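Local coordinates for protein ML032222a iGluR (Mnemiopsis leidyi, PDB 4YKI) that binds glycine in its ligand-binding domain and is probably a subunit of a glycine-activated ion channel of the glutamate receptor family, at residues I102-P107 and E213-L218; A115-E120 and D134-G139; K3-R8 and L49-E54; Q126-L131 and D155-R160. All blocks are in the same frame, centred on the assembly; numbering follows the deposited sequence. Where two conformers were deposited one is given.

Contact 1. Residues I102-P107 and E213-L218. With MG (magnesium ion), chain D.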
loop_
_atom_site.group_PDB
_atom_site.type_symbol
_atom_site.label_atom_id
_atom_site.label_comp_id
_atom_site.label_asym_id
_atom_site.label_seq_id
_atom_site.Cartn_x
_atom_site.Cartn_y
_atom_site.Cartn_z
ATOM N N ILE B 102 -4.113 -17.750 -2.021
ATOM C CA ILE B 102 -2.819 -17.491 -1.378
ATOM C C ILE B 102 -2.914 -16.244 -0.507
ATOM O O ILE B 102 -3.913 -15.526 -0.553
ATOM C CB ILE B 102 -1.676 -17.290 -2.433
ATOM C CG1 ILE B 102 -1.861 -16.013 -3.268
ATOM C CG2 ILE B 102 -1.553 -18.534 -3.329
ATOM C CD1 ILE B 102 -0.554 -15.493 -3.893
ATOM N N ASP B 103 -1.873 -16.004 0.278
ATOM C CA ASP B 103 -1.720 -14.764 1.024
ATOM C C ASP B 103 -0.739 -13.850 0.310
ATOM O O ASP B 103 0.009 -14.263 -0.595
ATOM C CB ASP B 103 -1.207 -15.038 2.437
ATOM C CG ASP B 103 -2.288 -15.571 3.383
ATOM O OD1 ASP B 103 -3.492 -15.548 3.050
ATOM O OD2 ASP B 103 -1.901 -15.981 4.489
ATOM N N TYR B 104 -0.755 -12.592 0.728
ATOM C CA TYR B 104 0.229 -11.610 0.307
ATOM C C TYR B 104 1.026 -11.140 1.512
ATOM O O TYR B 104 0.508 -11.071 2.627
ATOM C CB TYR B 104 -0.444 -10.411 -0.330
ATOM C CG TYR B 104 -1.034 -10.669 -1.684
ATOM C CD1 TYR B 104 -0.238 -10.620 -2.821
ATOM C CD2 TYR B 104 -2.391 -10.938 -1.844
ATOM C CE1 TYR B 104 -0.776 -10.812 -4.069
ATOM C CE2 TYR B 104 -2.948 -11.121 -3.093
ATOM C CZ TYR B 104 -2.124 -11.078 -4.199
ATOM O OH TYR B 104 -2.696 -11.210 -5.428
ATOM N N SER B 105 2.268 -10.755 1.255
ATOM C CA SER B 105 3.070 -10.023 2.222
ATOM C C SER B 105 2.576 -8.594 2.389
ATOM O O SER B 105 1.749 -8.116 1.617
ATOM C CB SER B 105 4.529 -9.967 1.766
ATOM O OG SER B 105 4.700 -9.080 0.674
ATOM N N PHE B 106 3.128 -7.909 3.379
ATOM C CA PHE B 106 3.036 -6.468 3.433
ATOM C C PHE B 106 3.437 -5.888 2.068
ATOM O O PHE B 106 4.423 -6.338 1.479
ATOM C CB PHE B 106 3.958 -5.933 4.527
ATOM C CG PHE B 106 3.727 -4.485 4.830
ATOM C CD1 PHE B 106 2.683 -4.096 5.655
ATOM C CD2 PHE B 106 4.510 -3.504 4.245
ATOM C CE1 PHE B 106 2.431 -2.766 5.901
ATOM C CE2 PHE B 106 4.258 -2.166 4.491
ATOM C CZ PHE B 106 3.223 -1.804 5.316
ATOM N N PRO B 107 2.687 -4.912 1.559
ATOM C CA PRO B 107 2.955 -4.489 0.181
ATOM C C PRO B 107 4.021 -3.414 0.097
ATOM O O PRO B 107 4.268 -2.719 1.091
ATOM C CB PRO B 107 1.597 -3.947 -0.271
ATOM C CG PRO B 107 0.967 -3.415 0.950
ATOM C CD PRO B 107 1.429 -4.329 2.073
ATOM N N GLU B 213 -1.774 -3.118 -5.145
ATOM C CA GLU B 213 -0.409 -3.109 -4.641
ATOM C C GLU B 213 0.412 -4.147 -5.366
ATOM O O GLU B 213 -0.113 -5.152 -5.858
ATOM C CB GLU B 213 -0.396 -3.554 -3.184
ATOM C CG GLU B 213 -1.048 -2.624 -2.229
ATOM C CD GLU B 213 -0.199 -1.420 -1.888
ATOM O OE1 GLU B 213 0.980 -1.330 -2.322
ATOM O OE2 GLU B 213 -0.705 -0.560 -1.122
ATOM N N TYR B 214 1.725 -3.940 -5.365
ATOM C CA TYR B 214 2.681 -5.007 -5.524
ATOM C C TYR B 214 3.123 -5.510 -4.149
ATOM O O TYR B 214 3.395 -4.728 -3.234
ATOM C CB TYR B 214 3.921 -4.541 -6.305
ATOM C CG TYR B 214 3.676 -4.194 -7.747
ATOM C CD1 TYR B 214 2.764 -4.910 -8.513
ATOM C CD2 TYR B 214 4.372 -3.168 -8.349
ATOM C CE1 TYR B 214 2.564 -4.594 -9.869
ATOM C CE2 TYR B 214 4.200 -2.870 -9.680
ATOM C CZ TYR B 214 3.295 -3.567 -10.437
ATOM O OH TYR B 214 3.154 -3.209 -11.751
ATOM N N ALA B 215 3.165 -6.828 -4.009
ATOM C CA ALA B 215 3.585 -7.477 -2.799
ATOM C C ALA B 215 4.246 -8.789 -3.202
ATOM O O ALA B 215 4.347 -9.102 -4.395
ATOM C CB ALA B 215 2.392 -7.719 -1.890
ATOM N N PHE B 216 4.741 -9.541 -2.225
ATOM C CA PHE B 216 5.187 -10.906 -2.480
ATOM C C PHE B 216 4.013 -11.851 -2.163
ATOM O O PHE B 216 3.120 -11.535 -1.358
ATOM C CB PHE B 216 6.421 -11.247 -1.627
ATOM C CG PHE B 216 7.704 -10.541 -2.029
ATOM C CD1 PHE B 216 7.828 -9.806 -3.189
ATOM C CD2 PHE B 216 8.806 -10.659 -1.214
ATOM C CE1 PHE B 216 9.032 -9.189 -3.518
ATOM C CE2 PHE B 216 10.011 -10.043 -1.546
ATOM C CZ PHE B 216 10.099 -9.324 -2.710
ATOM N N GLY B 217 4.021 -13.024 -2.792
ATOM C CA GLY B 217 3.005 -14.038 -2.531
ATOM C C GLY B 217 3.492 -15.097 -1.563
ATOM O O GLY B 217 4.647 -15.507 -1.630
ATOM N N LEU B 218 2.623 -15.514 -0.646
ATOM C CA LEU B 218 2.937 -16.503 0.368
ATOM C C LEU B 218 1.831 -17.539 0.435
ATOM O O LEU B 218 0.667 -17.198 0.292
ATOM C CB LEU B 218 3.063 -15.839 1.747
ATOM C CG LEU B 218 4.333 -14.984 1.895
ATOM C CD1 LEU B 218 4.208 -13.926 2.990
ATOM C CD2 LEU B 218 5.518 -15.880 2.138
HETATM MG MG MG D . -0.038 1.329 -0.643
HETATM O O HOH W 1 1.941 0.769 -1.111
HETATM O O HOH W 2 -2.026 1.697 -0.047
#
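Asp103 and Leu218 form an antiparallel hydrogen-bonded pair, and Tyr104 and Gly217 follow as a non-hydrogen-bonded pair with their CA atoms 4.7 Å apart. This joins the short strand 103-104 to the end of the long strand 202-218, in the ligand-binding domain of a glutamate receptor. Asp103 N donates to Leu218 O at 2.8 Å, and Leu218 N donates back to Asp103 O. Ser105 N then reaches Phe216 O at 2.9 Å. Beyond this point a side chain takes over from the backbone. OG of Ser105 lies between its own N and carbonyl carbon (chi1 73°), where it accepts from Phe216 N at 2.9 Å. The same hydroxyl donates to Phe106 O. An alanine here would probably leave Phe216 N and Phe106 O without these partners and the backbone before Pro107 less firmly fixed. CB of Ala215 packs against Ser105, 3.6 Å from Ser105 O, and also touches CD1 of Tyr104. The hydroxyl of Tyr104 bonds to Asn95 N. Tyr214 points away from 102-107 and lines the glycine pocket, its OH hydrogen-bonded to Glu188. Glu213 binds magnesium together with Asp110 and the same two residues of the second subunit. Its OE2 also accepts from Arg236 of that subunit. CB of Pro107 lies 3.4 Å from Glu213 OE1, and Glu213 OE2 is 2.1 Å from the magnesium ion.

Contact 2. Residues A115-E120 and D134-G139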
loop_
_atom_site.group_PDB
_atom_site.type_symbol
_atom_site.label_atom_id
_atom_site.label_comp_id
_atom_site.label_asym_id
_atom_site.label_seq_id
_atom_site.Cartn_x
_atom_site.Cartn_y
_atom_site.Cartn_z
ATOM N N ALA B 115 -3.554 2.144 -19.641
ATOM C CA ALA B 115 -3.653 1.834 -21.058
ATOM C C ALA B 115 -2.827 2.814 -21.854
ATOM O O ALA B 115 -2.848 4.016 -21.600
ATOM C CB ALA B 115 -5.097 1.870 -21.531
ATOM N N VAL B 116 -2.104 2.280 -22.825
ATOM C CA VAL B 116 -1.274 3.085 -23.712
ATOM C C VAL B 116 -1.561 2.710 -25.157
ATOM O O VAL B 116 -2.037 1.626 -25.440
ATOM C CB VAL B 116 0.247 2.937 -23.407
ATOM C CG1 VAL B 116 0.560 3.433 -22.005
ATOM C CG2 VAL B 116 0.712 1.506 -23.595
ATOM N N VAL B 117 -1.238 3.629 -26.051
ATOM C CA VAL B 117 -1.617 3.538 -27.451
ATOM C C VAL B 117 -0.494 4.047 -28.358
ATOM O O VAL B 117 0.179 5.039 -28.053
ATOM C CB VAL B 117 -2.947 4.324 -27.729
ATOM C CG1 VAL B 117 -2.804 5.801 -27.447
ATOM C CG2 VAL B 117 -3.452 4.077 -29.149
ATOM N N LYS B 118 -0.322 3.369 -29.488
ATOM C CA LYS B 118 0.482 3.888 -30.588
ATOM C C LYS B 118 -0.405 4.067 -31.808
ATOM O O LYS B 118 -1.147 3.165 -32.183
ATOM C CB LYS B 118 1.646 2.944 -30.902
ATOM C CG LYS B 118 2.467 3.371 -32.094
ATOM C CD LYS B 118 3.750 2.577 -32.242
ATOM C CE LYS B 118 4.394 2.887 -33.579
ATOM N NZ LYS B 118 5.751 2.310 -33.648
ATOM N N GLY B 119 -0.375 5.255 -32.389
ATOM C CA GLY B 119 -1.153 5.539 -33.580
ATOM C C GLY B 119 -1.233 7.023 -33.862
ATOM O O GLY B 119 -1.420 7.839 -32.959
ATOM N N GLU B 120 -1.112 7.354 -35.144
ATOM C CA GLU B 120 -1.401 8.693 -35.616
ATOM C C GLU B 120 -2.909 8.826 -35.880
ATOM O O GLU B 120 -3.633 7.818 -35.972
ATOM C CB GLU B 120 -0.593 9.010 -36.882
ATOM C CG GLU B 120 0.929 8.987 -36.625
ATOM C CD GLU B 120 1.794 9.132 -37.877
ATOM O OE1 GLU B 120 1.240 9.295 -38.972
ATOM O OE2 GLU B 120 3.037 9.118 -37.747
ATOM N N ASP B 134 -13.073 0.154 -34.996
ATOM C CA ASP B 134 -12.182 -0.892 -35.516
ATOM C C ASP B 134 -10.880 -0.361 -36.102
ATOM O O ASP B 134 -10.165 -1.092 -36.774
ATOM C CB ASP B 134 -12.890 -1.828 -36.508
ATOM C CG ASP B 134 -13.434 -1.112 -37.713
ATOM O OD1 ASP B 134 -13.195 0.098 -37.870
ATOM O OD2 ASP B 134 -14.112 -1.776 -38.523
ATOM N N LYS B 135 -10.543 0.886 -35.795
ATOM C CA LYS B 135 -9.236 1.417 -36.160
ATOM C C LYS B 135 -8.119 0.750 -35.363
ATOM O O LYS B 135 -7.087 0.338 -35.921
ATOM C CB LYS B 135 -9.175 2.922 -35.910
ATOM C CG LYS B 135 -7.788 3.520 -36.171
ATOM C CD LYS B 135 -7.738 5.038 -36.003
ATOM C CE LYS B 135 -6.320 5.552 -36.128
ATOM N NZ LYS B 135 -6.300 7.019 -36.073
ATOM N N TYR B 136 -8.318 0.652 -34.050
ATOM C CA TYR B 136 -7.338 0.097 -33.144
ATOM C C TYR B 136 -7.697 -1.314 -32.747
ATOM O O TYR B 136 -8.855 -1.605 -32.469
ATOM C CB TYR B 136 -7.268 0.944 -31.844
ATOM C CG TYR B 136 -6.678 2.316 -32.047
ATOM C CD1 TYR B 136 -5.316 2.499 -32.030
ATOM C CD2 TYR B 136 -7.474 3.422 -32.268
ATOM C CE1 TYR B 136 -4.758 3.730 -32.240
ATOM C CE2 TYR B 136 -6.924 4.661 -32.470
ATOM C CZ TYR B 136 -5.562 4.812 -32.467
ATOM O OH TYR B 136 -4.956 6.037 -32.671
ATOM N N LYS B 137 -6.688 -2.178 -32.710
ATOM C CA LYS B 137 -6.748 -3.447 -31.994
ATOM C C LYS B 137 -6.198 -3.233 -30.586
ATOM O O LYS B 137 -5.621 -2.187 -30.306
ATOM C CB LYS B 137 -5.962 -4.531 -32.736
ATOM C CG LYS B 137 -6.642 -4.965 -34.028
ATOM C CD LYS B 137 -5.887 -6.069 -34.753
ATOM C CE LYS B 137 -6.600 -6.503 -36.030
ATOM N NZ LYS B 137 -8.002 -6.937 -35.780
ATOM N N TRP B 138 -6.390 -4.208 -29.709
ATOM C CA TRP B 138 -6.007 -4.044 -28.320
ATOM C C TRP B 138 -5.825 -5.397 -27.674
ATOM O O TRP B 138 -6.235 -6.426 -28.229
ATOM C CB TRP B 138 -7.068 -3.242 -27.550
ATOM C CG TRP B 138 -8.368 -3.958 -27.378
ATOM C CD1 TRP B 138 -8.721 -4.769 -26.341
ATOM C CD2 TRP B 138 -9.477 -3.951 -28.281
ATOM N NE1 TRP B 138 -9.988 -5.266 -26.540
ATOM C CE2 TRP B 138 -10.467 -4.780 -27.728
ATOM C CE3 TRP B 138 -9.730 -3.327 -29.500
ATOM C CZ2 TRP B 138 -11.704 -4.976 -28.347
ATOM C CZ3 TRP B 138 -10.949 -3.543 -30.120
ATOM C CH2 TRP B 138 -11.917 -4.364 -29.544
ATOM N N GLY B 139 -5.205 -5.413 -26.501
ATOM C CA GLY B 139 -5.074 -6.656 -25.775
ATOM C C GLY B 139 -4.526 -6.497 -24.383
ATOM O O GLY B 139 -4.030 -5.445 -23.986
HETATM O O HOH W 3 -3.073 7.081 -30.817
#
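The side chains of Lys135 and Tyr136 reach across to 115-120 by different torsions. Lys135 has CG anti to the backbone N (chi1 175°) and stays extended to its tip. Tyr136 has CG beside its backbone N (chi1 -69°), which sets the ring against Val117. NZ of Lys135 donates to Glu120 O at 2.8 Å, in the carbonyl plane and on a lone pair. It also bonds to Thr122 O. An alanine in place of Lys135 would probably leave Glu120 O and Thr122 O without this donor and the loop after strand 109-118 less firmly held. Val117 crosses the tyrosine at about a right angle, and its CG2 meets Tyr136 CE1 at 3.4 Å. Lys118 O sits at the ring edge, in plane, 3.7 Å from Tyr136 CE1. The phenol OH donates to Thr122 O. One water donates to both Tyr136 OH and Gly119 O, each at 2.8 Å. The contact joins the end of strand 109-118 to the approach to strand 137-141. The ammonium and phenol both serve backbone carbonyls, so these polar links need no acidic side chain.

Contact 3. Residues K3-R8 and L49-E54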
loop_
_atom_site.group_PDB
_atom_site.type_symbol
_atom_site.label_atom_id
_atom_site.label_comp_id
_atom_site.label_asym_id
_atom_site.label_seq_id
_atom_site.Cartn_x
_atom_site.Cartn_y
_atom_site.Cartn_z
ATOM N N LYS B 3 9.141 -21.193 14.774
ATOM C CA LYS B 3 9.862 -21.372 13.508
ATOM C C LYS B 3 10.336 -20.010 12.984
ATOM O O LYS B 3 9.591 -19.017 13.022
ATOM C CB LYS B 3 8.976 -22.046 12.444
ATOM C CG LYS B 3 8.561 -23.491 12.730
ATOM C CD LYS B 3 7.791 -24.070 11.543
ATOM C CE LYS B 3 7.069 -25.369 11.911
ATOM N NZ LYS B 3 7.995 -26.473 12.272
ATOM N N ASN B 4 11.582 -19.955 12.521
ATOM C CA ASN B 4 12.094 -18.769 11.839
ATOM C C ASN B 4 12.803 -19.220 10.575
ATOM O O ASN B 4 12.719 -20.387 10.203
ATOM C CB ASN B 4 13.014 -17.934 12.749
ATOM C CG ASN B 4 14.223 -18.705 13.248
ATOM O OD1 ASN B 4 14.950 -19.328 12.479
ATOM N ND2 ASN B 4 14.449 -18.646 14.557
ATOM N N LEU B 5 13.500 -18.298 9.924
ATOM C CA LEU B 5 14.110 -18.565 8.627
ATOM C C LEU B 5 15.592 -18.925 8.693
ATOM O O LEU B 5 16.208 -19.223 7.659
ATOM C CB LEU B 5 13.901 -17.352 7.723
ATOM C CG LEU B 5 12.530 -17.295 7.049
ATOM C CD1 LEU B 5 12.215 -15.918 6.526
ATOM C CD2 LEU B 5 12.439 -18.303 5.917
ATOM N N ILE B 6 16.184 -18.920 9.876
ATOM C CA ILE B 6 17.621 -19.171 9.960
ATOM C C ILE B 6 17.961 -20.597 9.513
ATOM O O ILE B 6 17.445 -21.588 10.050
ATOM C CB ILE B 6 18.149 -18.906 11.379
ATOM C CG1 ILE B 6 17.862 -17.457 11.795
ATOM C CG2 ILE B 6 19.648 -19.157 11.422
ATOM C CD1 ILE B 6 18.139 -17.163 13.257
ATOM N N GLY B 7 18.824 -20.701 8.510
ATOM C CA GLY B 7 19.229 -21.992 7.971
ATOM C C GLY B 7 18.264 -22.596 6.940
ATOM O O GLY B 7 18.593 -23.591 6.314
ATOM N N ARG B 8 17.090 -22.010 6.748
ATOM C CA ARG B 8 16.151 -22.507 5.751
ATOM C C ARG B 8 16.673 -22.248 4.350
ATOM O O ARG B 8 17.464 -21.338 4.135
ATOM C CB ARG B 8 14.782 -21.841 5.932
ATOM C CG ARG B 8 14.139 -22.080 7.300
ATOM C CD ARG B 8 13.620 -23.485 7.510
ATOM N NE ARG B 8 13.077 -23.600 8.862
ATOM C CZ ARG B 8 12.329 -24.596 9.300
ATOM N NH1 ARG B 8 11.990 -25.592 8.504
ATOM N NH2 ARG B 8 11.903 -24.581 10.547
ATOM N N LEU B 49 17.778 -12.350 7.544
ATOM C CA LEU B 49 16.963 -13.424 8.121
ATOM C C LEU B 49 17.646 -14.789 8.125
ATOM O O LEU B 49 17.155 -15.727 8.754
ATOM C CB LEU B 49 15.627 -13.513 7.394
ATOM C CG LEU B 49 14.698 -12.325 7.661
ATOM C CD1 LEU B 49 13.527 -12.268 6.704
ATOM C CD2 LEU B 49 14.165 -12.384 9.101
ATOM N N GLY B 50 18.766 -14.903 7.416
ATOM C CA GLY B 50 19.624 -16.069 7.521
ATOM C C GLY B 50 19.246 -17.262 6.674
ATOM O O GLY B 50 19.657 -18.377 6.997
ATOM N N PHE B 51 18.493 -17.053 5.597
ATOM C CA PHE B 51 18.145 -18.149 4.697
ATOM C C PHE B 51 19.008 -18.134 3.446
ATOM O O PHE B 51 19.564 -17.105 3.088
ATOM C CB PHE B 51 16.646 -18.138 4.312
ATOM C CG PHE B 51 16.168 -16.882 3.583
ATOM C CD1 PHE B 51 16.285 -16.764 2.197
ATOM C CD2 PHE B 51 15.558 -15.835 4.272
ATOM C CE1 PHE B 51 15.824 -15.640 1.544
ATOM C CE2 PHE B 51 15.100 -14.700 3.599
ATOM C CZ PHE B 51 15.230 -14.611 2.245
ATOM N N THR B 52 19.124 -19.293 2.809
ATOM C CA THR B 52 19.621 -19.372 1.440
ATOM C C THR B 52 18.420 -19.498 0.514
ATOM O O THR B 52 17.305 -19.737 0.965
ATOM C CB THR B 52 20.567 -20.557 1.236
ATOM O OG1 THR B 52 19.876 -21.773 1.529
ATOM C CG2 THR B 52 21.776 -20.448 2.126
ATOM N N TYR B 53 18.609 -19.318 -0.779
ATOM C CA TYR B 53 17.480 -19.335 -1.687
ATOM C C TYR B 53 17.905 -19.706 -3.093
ATOM O O TYR B 53 19.095 -19.718 -3.438
ATOM C CB TYR B 53 16.761 -17.962 -1.699
ATOM C CG TYR B 53 17.645 -16.830 -2.157
ATOM C CD1 TYR B 53 18.488 -16.192 -1.265
ATOM C CD2 TYR B 53 17.683 -16.445 -3.487
ATOM C CE1 TYR B 53 19.332 -15.198 -1.667
ATOM C CE2 TYR B 53 18.539 -15.435 -3.908
ATOM C CZ TYR B 53 19.367 -14.818 -2.985
ATOM O OH TYR B 53 20.232 -13.824 -3.345
ATOM N N GLU B 54 16.904 -20.022 -3.898
ATOM C CA GLU B 54 17.042 -20.154 -5.338
ATOM C C GLU B 54 15.764 -19.643 -5.957
ATOM O O GLU B 54 14.733 -19.588 -5.296
ATOM C CB GLU B 54 17.277 -21.611 -5.740
ATOM C CG GLU B 54 16.074 -22.522 -5.470
ATOM C CD GLU B 54 16.375 -23.969 -5.744
ATOM O OE1 GLU B 54 16.750 -24.669 -4.779
ATOM O OE2 GLU B 54 16.240 -24.398 -6.913
HETATM O O HOH W 4 14.849 -15.671 10.497
HETATM O O HOH W 5 20.181 -23.088 3.932
#
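Leu5 packs against Leu49 and Phe51 where the N-terminal loop passes the end of helix 37-49. Its CB lies 3.8 Å from Leu49 O and also near Phe51 CD2. CG stands beside the backbone N (chi1 -82°). At the tip, CD1 meets Leu49 CD1 at 3.9 Å and Phe51 CD2 at 4.0 Å. The Leu5 and Phe51 side chains lie side by side and point the same way, while Leu49 crosses Leu5 obliquely. The backbone completes the join. Gly7 N donates to Gly50 O at 2.9 Å. Thr52 N donates to Arg8 O at 2.9 Å. A water links Leu5 N to Leu49 O, and a second joins Gly7 O to Thr52 OG1, which also bonds to His9. Asn4 OD1 accepts from Ile6 N in an Asx turn, and Leu5 to Arg8 form a type II beta turn with Gly7 at positive phi. This turn leads into strand 9-13, which runs parallel to strand 52-56 in a three-stranded sheet of the ligand-binding domain.

Contact 4. Residues Q126-L131 and D155-R160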
loop_
_atom_site.group_PDB
_atom_site.type_symbol
_atom_site.label_atom_id
_atom_site.label_comp_id
_atom_site.label_asym_id
_atom_site.label_seq_id
_atom_site.Cartn_x
_atom_site.Cartn_y
_atom_site.Cartn_z
ATOM N N GLN B 126 -10.719 6.748 -23.416
ATOM C CA GLN B 126 -11.026 5.794 -22.353
ATOM C C GLN B 126 -11.179 4.428 -22.999
ATOM O O GLN B 126 -11.715 4.325 -24.098
ATOM C CB GLN B 126 -12.303 6.207 -21.607
ATOM C CG GLN B 126 -12.431 5.664 -20.159
ATOM C CD GLN B 126 -12.946 4.239 -20.081
ATOM O OE1 GLN B 126 -13.657 3.766 -20.968
ATOM N NE2 GLN B 126 -12.586 3.545 -19.006
ATOM N N VAL B 127 -10.695 3.380 -22.334
ATOM C CA VAL B 127 -10.554 2.084 -22.998
ATOM C C VAL B 127 -11.858 1.491 -23.525
ATOM O O VAL B 127 -11.834 0.761 -24.513
ATOM C CB VAL B 127 -9.839 1.022 -22.128
ATOM C CG1 VAL B 127 -8.351 1.366 -21.958
ATOM C CG2 VAL B 127 -10.525 0.833 -20.778
ATOM N N LEU B 128 -13.001 1.771 -22.903
ATOM C CA LEU B 128 -14.242 1.156 -23.359
ATOM C C LEU B 128 -14.627 1.655 -24.745
ATOM O O LEU B 128 -15.412 0.996 -25.436
ATOM C CB LEU B 128 -15.386 1.359 -22.362
ATOM C CG LEU B 128 -15.239 0.602 -21.027
ATOM C CD1 LEU B 128 -16.454 0.860 -20.134
ATOM C CD2 LEU B 128 -15.028 -0.902 -21.196
ATOM N N GLU B 129 -14.060 2.785 -25.166
ATOM C CA GLU B 129 -14.268 3.268 -26.531
ATOM C C GLU B 129 -13.806 2.278 -27.598
ATOM O O GLU B 129 -14.273 2.322 -28.740
ATOM C CB GLU B 129 -13.540 4.595 -26.733
ATOM C CG GLU B 129 -14.144 5.702 -25.893
ATOM C CD GLU B 129 -13.365 7.004 -25.920
ATOM O OE1 GLU B 129 -12.375 7.115 -26.671
ATOM O OE2 GLU B 129 -13.763 7.923 -25.164
ATOM N N LEU B 130 -12.887 1.390 -27.243
ATOM C CA LEU B 130 -12.400 0.390 -28.175
ATOM C C LEU B 130 -13.515 -0.502 -28.733
ATOM O O LEU B 130 -13.404 -1.006 -29.853
ATOM C CB LEU B 130 -11.339 -0.473 -27.490
ATOM C CG LEU B 130 -9.995 0.222 -27.274
ATOM C CD1 LEU B 130 -9.194 -0.508 -26.223
ATOM C CD2 LEU B 130 -9.207 0.341 -28.564
ATOM N N LEU B 131 -14.570 -0.704 -27.947
ATOM C CA LEU B 131 -15.640 -1.639 -28.313
ATOM C C LEU B 131 -16.514 -1.128 -29.459
ATOM O O LEU B 131 -17.243 -1.913 -30.079
ATOM C CB LEU B 131 -16.519 -1.956 -27.099
ATOM C CG LEU B 131 -15.802 -2.644 -25.932
ATOM C CD1 LEU B 131 -16.735 -2.797 -24.728
ATOM C CD2 LEU B 131 -15.229 -3.997 -26.348
ATOM N N ASP B 155 -18.677 -4.086 -14.161
ATOM C CA ASP B 155 -19.075 -3.664 -15.515
ATOM C C ASP B 155 -18.540 -4.645 -16.555
ATOM O O ASP B 155 -17.356 -4.626 -16.903
ATOM C CB ASP B 155 -18.569 -2.248 -15.800
ATOM C CG ASP B 155 -19.066 -1.688 -17.123
ATOM O OD1 ASP B 155 -19.552 -2.447 -17.987
ATOM O OD2 ASP B 155 -18.948 -0.459 -17.315
ATOM N N SER B 156 -19.421 -5.503 -17.047
ATOM C CA SER B 156 -19.015 -6.584 -17.937
ATOM C C SER B 156 -18.500 -6.121 -19.302
ATOM O O SER B 156 -17.973 -6.924 -20.067
ATOM C CB SER B 156 -20.152 -7.589 -18.088
ATOM O OG SER B 156 -20.308 -8.318 -16.875
ATOM N N ARG B 157 -18.614 -4.832 -19.604
ATOM C CA ARG B 157 -17.973 -4.306 -20.797
ATOM C C ARG B 157 -16.454 -4.484 -20.692
ATOM O O ARG B 157 -15.780 -4.601 -21.711
ATOM C CB ARG B 157 -18.331 -2.847 -21.032
ATOM C CG ARG B 157 -19.794 -2.659 -21.407
ATOM C CD ARG B 157 -20.130 -1.190 -21.584
ATOM N NE ARG B 157 -19.961 -0.457 -20.335
ATOM C CZ ARG B 157 -20.071 0.861 -20.210
ATOM N NH1 ARG B 157 -20.374 1.615 -21.258
ATOM N NH2 ARG B 157 -19.880 1.421 -19.027
ATOM N N TYR B 158 -15.908 -4.532 -19.476
ATOM C CA TYR B 158 -14.475 -4.792 -19.340
ATOM C C TYR B 158 -14.148 -6.255 -19.680
ATOM O O TYR B 158 -13.078 -6.546 -20.216
ATOM C CB TYR B 158 -13.944 -4.383 -17.950
ATOM C CG TYR B 158 -13.867 -2.879 -17.794
ATOM C CD1 TYR B 158 -12.791 -2.153 -18.291
ATOM C CD2 TYR B 158 -14.903 -2.181 -17.199
ATOM C CE1 TYR B 158 -12.740 -0.781 -18.170
ATOM C CE2 TYR B 158 -14.862 -0.816 -17.072
ATOM C CZ TYR B 158 -13.773 -0.115 -17.562
ATOM O OH TYR B 158 -13.711 1.252 -17.467
ATOM N N SER B 159 -15.033 -7.188 -19.346
ATOM C CA SER B 159 -14.884 -8.555 -19.831
ATOM C C SER B 159 -14.915 -8.611 -21.361
ATOM O O SER B 159 -14.186 -9.398 -21.963
ATOM C CB SER B 159 -15.977 -9.468 -19.260
ATOM O OG SER B 159 -15.703 -9.858 -17.936
ATOM N N ARG B 160 -15.778 -7.812 -21.981
ATOM C CA ARG B 160 -15.794 -7.733 -23.440
ATOM C C ARG B 160 -14.434 -7.332 -23.979
ATOM O O ARG B 160 -13.977 -7.874 -24.986
ATOM C CB ARG B 160 -16.819 -6.733 -23.955
ATOM C CG ARG B 160 -18.247 -7.165 -23.867
ATOM C CD ARG B 160 -19.158 -6.230 -24.659
ATOM N NE ARG B 160 -18.738 -6.205 -26.051
ATOM C CZ ARG B 160 -19.113 -5.325 -26.971
ATOM N NH1 ARG B 160 -19.988 -4.360 -26.690
ATOM N NH2 ARG B 160 -18.596 -5.417 -28.184
#
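A 3-10 segment, 127-131, packs on the first turn of helix 157-164, with Leu128 and Leu131 making the two largest contributions. CD2 of Leu128 sits over the centre of the Tyr158 ring in a CH-pi contact, 3.8 Å from its centroid. Its other methyl, CD1, covers one face of the Arg157 guanidinium, 3.6 Å from Arg157 CZ. That guanidinium is held by Asp155 in a side-on salt bridge. NH2 of Arg157 meets Asp155 OD2 at 2.7 Å, and NE of Arg157 meets Asp155 OD1 at 3.1 Å. Three residues on, Leu131 lies against Arg160: CD2 is 4.0 Å from Arg160 CB, and CD1 sits over the guanidinium, offset toward its rim. Arg160 also pairs with Glu164. Just before the 3-10 segment, the Gln126 chain bends at chi2 (-82°). Its NE2 donates to Tyr158 OH at 3.0 Å, with amide and ring planes 89° apart. OE1 of Gln126 accepts from Leu128 N. Asp155 OD1 accepts from Arg157 N at 3.0 Å, the side-chain capping bond typical of a helix N-terminus.

How the contacts relate
Contact 1 is the buried one, 11 Å from the chain's centre, and is the one that reaches the glycine pocket, the metal site and the second subunit. The others lie 22 to 25 Å out and are partly buried. Contacts 1 and 2 reach the same mixed sheet through neighbouring strands 202-218 and 109-118, yet their centres are about 32 Å apart, on opposite sides of the chain's centre. Contact 4 touches contact 2: Ala115 packs on Val127, and Tyr136 on Leu130. Contact 3 stands apart at the N-terminal end. Strand pairing dominates contact 1, lysine and tyrosine meet carbonyls in contact 2, backbone bonds and waters join contact 3, and leucines cover flat groups in contact 4.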